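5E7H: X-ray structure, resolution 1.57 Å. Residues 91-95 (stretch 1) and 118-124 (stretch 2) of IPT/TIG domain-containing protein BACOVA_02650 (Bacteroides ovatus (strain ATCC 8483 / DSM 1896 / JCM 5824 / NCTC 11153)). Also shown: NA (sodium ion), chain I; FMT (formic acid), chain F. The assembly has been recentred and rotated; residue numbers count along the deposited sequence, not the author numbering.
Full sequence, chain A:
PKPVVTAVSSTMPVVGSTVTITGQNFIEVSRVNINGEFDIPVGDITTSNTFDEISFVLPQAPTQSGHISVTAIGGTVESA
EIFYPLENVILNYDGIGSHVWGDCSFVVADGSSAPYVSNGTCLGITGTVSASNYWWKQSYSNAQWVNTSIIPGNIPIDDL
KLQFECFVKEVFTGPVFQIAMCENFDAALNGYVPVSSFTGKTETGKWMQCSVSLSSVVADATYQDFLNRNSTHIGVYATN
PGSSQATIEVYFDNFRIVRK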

ATOM      1  N   LEU A  91       4.478  -1.271  -9.740  1.00 12.10           N
ATOM      2  CA  LEU A  91       5.616  -0.359  -9.608  1.00 11.66           C
ATOM      3  C   LEU A  91       6.252  -0.536  -8.232  1.00 12.06           C
ATOM      4  O   LEU A  91       5.604  -0.251  -7.228  1.00 12.43           O
ATOM      5  CB  LEU A  91       5.191   1.101  -9.822  1.00 12.55           C
ATOM      6  CG  LEU A  91       6.292   2.150  -9.686  1.00 12.50           C
ATOM      7  CD1 LEU A  91       7.368   1.994 -10.708  1.00 14.76           C
ATOM      8  CD2 LEU A  91       5.661   3.518  -9.805  1.00 14.33           C
ATOM      9  N   ASN A  92       7.505  -0.988  -8.195  1.00 12.11           N
ATOM     10  CA  ASN A  92       8.232  -1.063  -6.913  1.00 12.48           C
ATOM     11  C   ASN A  92       9.645  -0.477  -6.950  1.00 16.50           C
ATOM     12  O   ASN A  92      10.318  -0.500  -5.924  1.00 17.11           O
ATOM     13  CB  ASN A  92       8.282  -2.516  -6.400  1.00 13.67           C
ATOM     14  CG  ASN A  92       9.090  -3.437  -7.278  1.00 14.31           C
ATOM     15  OD1 ASN A  92       9.854  -3.020  -8.140  1.00 15.20           O
ATOM     16  ND2 ASN A  92       8.967  -4.735  -7.012  1.00 19.22           N
ATOM     17  N   TYR A  93      10.053   0.049  -8.099  1.00 17.07           N
ATOM     18  CA  TYR A  93      11.365   0.699  -8.272  1.00 19.33           C
ATOM     19  C   TYR A  93      12.527  -0.275  -8.043  1.00 26.07           C
ATOM     20  O   TYR A  93      13.690   0.147  -7.855  1.00 27.14           O
ATOM     21  CB  TYR A  93      11.468   1.913  -7.349  1.00 20.59           C
ATOM     22  CG  TYR A  93      10.445   2.986  -7.682  1.00 17.09           C
ATOM     23  CD1 TYR A  93      10.557   3.726  -8.857  1.00 22.06           C
ATOM     24  CD2 TYR A  93       9.411   3.269  -6.825  1.00 28.34           C
ATOM     25  CE1 TYR A  93       9.639   4.718  -9.180  1.00 23.28           C
ATOM     26  CE2 TYR A  93       8.455   4.252  -7.147  1.00 20.67           C
ATOM     27  CZ  TYR A  93       8.597   4.983  -8.317  1.00 19.20           C
ATOM     28  OH  TYR A  93       7.688   5.985  -8.625  1.00 24.43           O
ATOM     29  N   ASP A  94      12.230  -1.569  -8.098  1.00 18.27           N
ATOM     30  CA  ASP A  94      13.248  -2.626  -7.994  1.00 20.72           C
ATOM     31  C   ASP A  94      13.030  -3.725  -9.003  1.00 30.08           C
ATOM     32  O   ASP A  94      13.055  -4.908  -8.674  1.00 34.61           O
ATOM     33  CB  ASP A  94      13.241  -3.258  -6.633  1.00 22.15           C
ATOM     34  CG  ASP A  94      13.973  -2.425  -5.608  1.00 21.28           C
ATOM     35  OD1 ASP A  94      15.023  -1.819  -5.932  1.00 29.01           O
ATOM     36  OD2 ASP A  94      13.456  -2.416  -4.522  1.00 23.91           O
ATOM     37  N   GLY A  95      12.848  -3.347 -10.239  1.00 29.28           N
ATOM     38  CA  GLY A  95      12.608  -4.363 -11.246  1.00 26.21           C
ATOM     39  C   GLY A  95      11.170  -4.525 -11.694  1.00 23.85           C
ATOM     40  O   GLY A  95      10.966  -5.149 -12.728  1.00 23.49           O
TER
HETATM   41 NA    NA I 508      10.502  -1.510  -3.344  1.00 24.60          NA
HETATM   42  C   FMT F 505      10.914  -7.639  -6.986  1.00 53.99           C
HETATM   43  O1  FMT F 505      11.377  -7.440  -5.827  1.00 55.90           O
HETATM   44  O2  FMT F 505      11.148  -6.811  -7.907  1.00 36.34           O
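Stretch 2 (118-124) SNGTCLG

Stretch 2 approaches stretch 1 as a loop, Ser118 to Gly120, that passes into a strand running through Gly124 and continuing later in the chain. The nearest CA atoms across the stretches are those of Tyr93 and Thr121, 6.0 Å apart, and the two stretches together bury 255 Å². Gly120 adopts phi/psi of 66/-141, a positive phi that favours glycine, and a CB modelled there would fall 2.2 Å from Asp94 OD2. The turn is held by a hydrogen bond from Ser118 OG to Gly120 O (2.6 Å) and a weak one from Gly120 N to Ser118 O (3.3 Å).

Asp94 and Thr121, whose CA-to-CB bonds each point toward the other stretch, form the polar centre of the contact. The carboxylate of Asp94 accepts two hydrogen bonds from this one residue: Thr121 N donates to Asp94 OD2 (2.8 Å, 154°) and Thr121 OG1 to Asp94 OD1 (2.9 Å). Backbone and side-chain donors of Thr121 are thus both satisfied by the same acid. Within stretch 1, Asp94 N donates to Asn92 OD1 (2.8 Å), while Asn92 ND2 gives one hydrogen bond to FMT O2 (3.1 Å).

A sodium ion, NA, is bound by Thr121 O at 2.5 Å, Asn119 O at 2.6 Å and Asn92 O at 2.8 Å, with a water at 2.6 Å and two atoms from elsewhere in the structure. Shared coordination accounts for the 3.2 Å approach of Asn92 O to Thr121 O, two acceptors that cannot bond to each other.

Apolar contacts complete the interface: Tyr93 CB lies 4.1 Å from Thr121 CG2 and, further along the strand, Tyr93 CE2 is 3.7 Å from Leu123 CB; the Tyr93 hydroxyl is hydrogen-bonded elsewhere in the structure. Between Thr121 and Leu123, Cys122 points its CA-to-CB bond away from stretch 1.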

ATOM      1  N   SER A 118      12.285  -0.912   4.766  1.00 13.62           N
ATOM      2  CA  SER A 118      11.700  -0.877   3.429  1.00 13.83           C
ATOM      3  C   SER A 118      11.910  -2.213   2.768  1.00 13.76           C
ATOM      4  O   SER A 118      12.819  -2.961   3.115  1.00 16.26           O
ATOM      5  CB  SER A 118      12.310   0.242   2.571  1.00 15.54           C
ATOM      6  OG  SER A 118      13.656  -0.009   2.257  1.00 14.94           O
ATOM      7  N   ASN A 119      11.041  -2.502   1.800  1.00 16.22           N
ATOM      8  CA  ASN A 119      11.232  -3.638   0.922  1.00 17.59           C
ATOM      9  C   ASN A 119      12.029  -3.104  -0.264  1.00 17.13           C
ATOM     10  O   ASN A 119      11.456  -2.656  -1.261  1.00 21.04           O
ATOM     11  CB  ASN A 119       9.889  -4.229   0.484  1.00 17.24           C
ATOM     12  CG  ASN A 119       9.231  -5.116   1.546  1.00 21.33           C
ATOM     13  OD1 ASN A 119       9.677  -5.225   2.697  1.00 21.80           O
ATOM     14  ND2 ASN A 119       8.165  -5.799   1.131  1.00 21.09           N
ATOM     15  N   GLY A 120      13.349  -3.076  -0.127  1.00 17.20           N
ATOM     16  CA  GLY A 120      14.198  -2.501  -1.151  1.00 16.92           C
ATOM     17  C   GLY A 120      13.992  -1.012  -1.308  1.00 16.07           C
ATOM     18  O   GLY A 120      13.852  -0.282  -0.338  1.00 18.01           O
ATOM     19  N   THR A 121      14.021  -0.568  -2.555  1.00 16.07           N
ATOM     20  CA  THR A 121      13.940   0.850  -2.887  1.00 14.95           C
ATOM     21  C   THR A 121      12.525   1.389  -2.792  1.00 15.56           C
ATOM     22  O   THR A 121      11.593   0.777  -3.283  1.00 15.40           O
ATOM     23  CB  THR A 121      14.449   1.071  -4.297  1.00 16.15           C
ATOM     24  OG1 THR A 121      15.760   0.520  -4.412  1.00 19.75           O
ATOM     25  CG2 THR A 121      14.503   2.556  -4.628  1.00 19.48           C
ATOM     26  N   CYS A 122      12.363   2.568  -2.198  1.00 14.39           N
ATOM     27  CA  CYS A 122      11.081   3.256  -2.187  1.00 14.40           C
ATOM     28  C   CYS A 122      11.257   4.679  -2.700  1.00 12.68           C
ATOM     29  O   CYS A 122      12.367   5.220  -2.716  1.00 14.33           O
ATOM     30  CB  CYS A 122      10.440   3.250  -0.796  1.00 18.96           C
ATOM     31  SG  CYS A 122      11.351   4.063   0.512  1.00 19.58           S
ATOM     32  N   LEU A 123      10.145   5.253  -3.147  1.00 13.71           N
ATOM     33  CA  LEU A 123      10.070   6.640  -3.611  1.00 13.34           C
ATOM     34  C   LEU A 123       9.967   7.576  -2.429  1.00 14.50           C
ATOM     35  O   LEU A 123       9.160   7.342  -1.538  1.00 15.00           O
ATOM     36  CB  LEU A 123       8.837   6.821  -4.507  1.00 14.21           C
ATOM     37  CG  LEU A 123       8.408   8.258  -4.850  1.00 14.20           C
ATOM     38  CD1 LEU A 123       9.449   8.925  -5.722  1.00 15.19           C
ATOM     39  CD2 LEU A 123       7.052   8.274  -5.512  1.00 15.92           C
ATOM     40  N   GLY A 124      10.778   8.623  -2.432  1.00 13.67           N
ATOM     41  CA  GLY A 124      10.680   9.665  -1.429  1.00 16.03           C
ATOM     42  C   GLY A 124      10.264  10.985  -2.035  1.00 15.73           C
ATOM     43  O   GLY A 124      10.820  11.432  -3.046  1.00 17.54           O
TER
HETATM   44  O   HOH W   1       9.139  -3.719  -2.984  1.00 27.70           O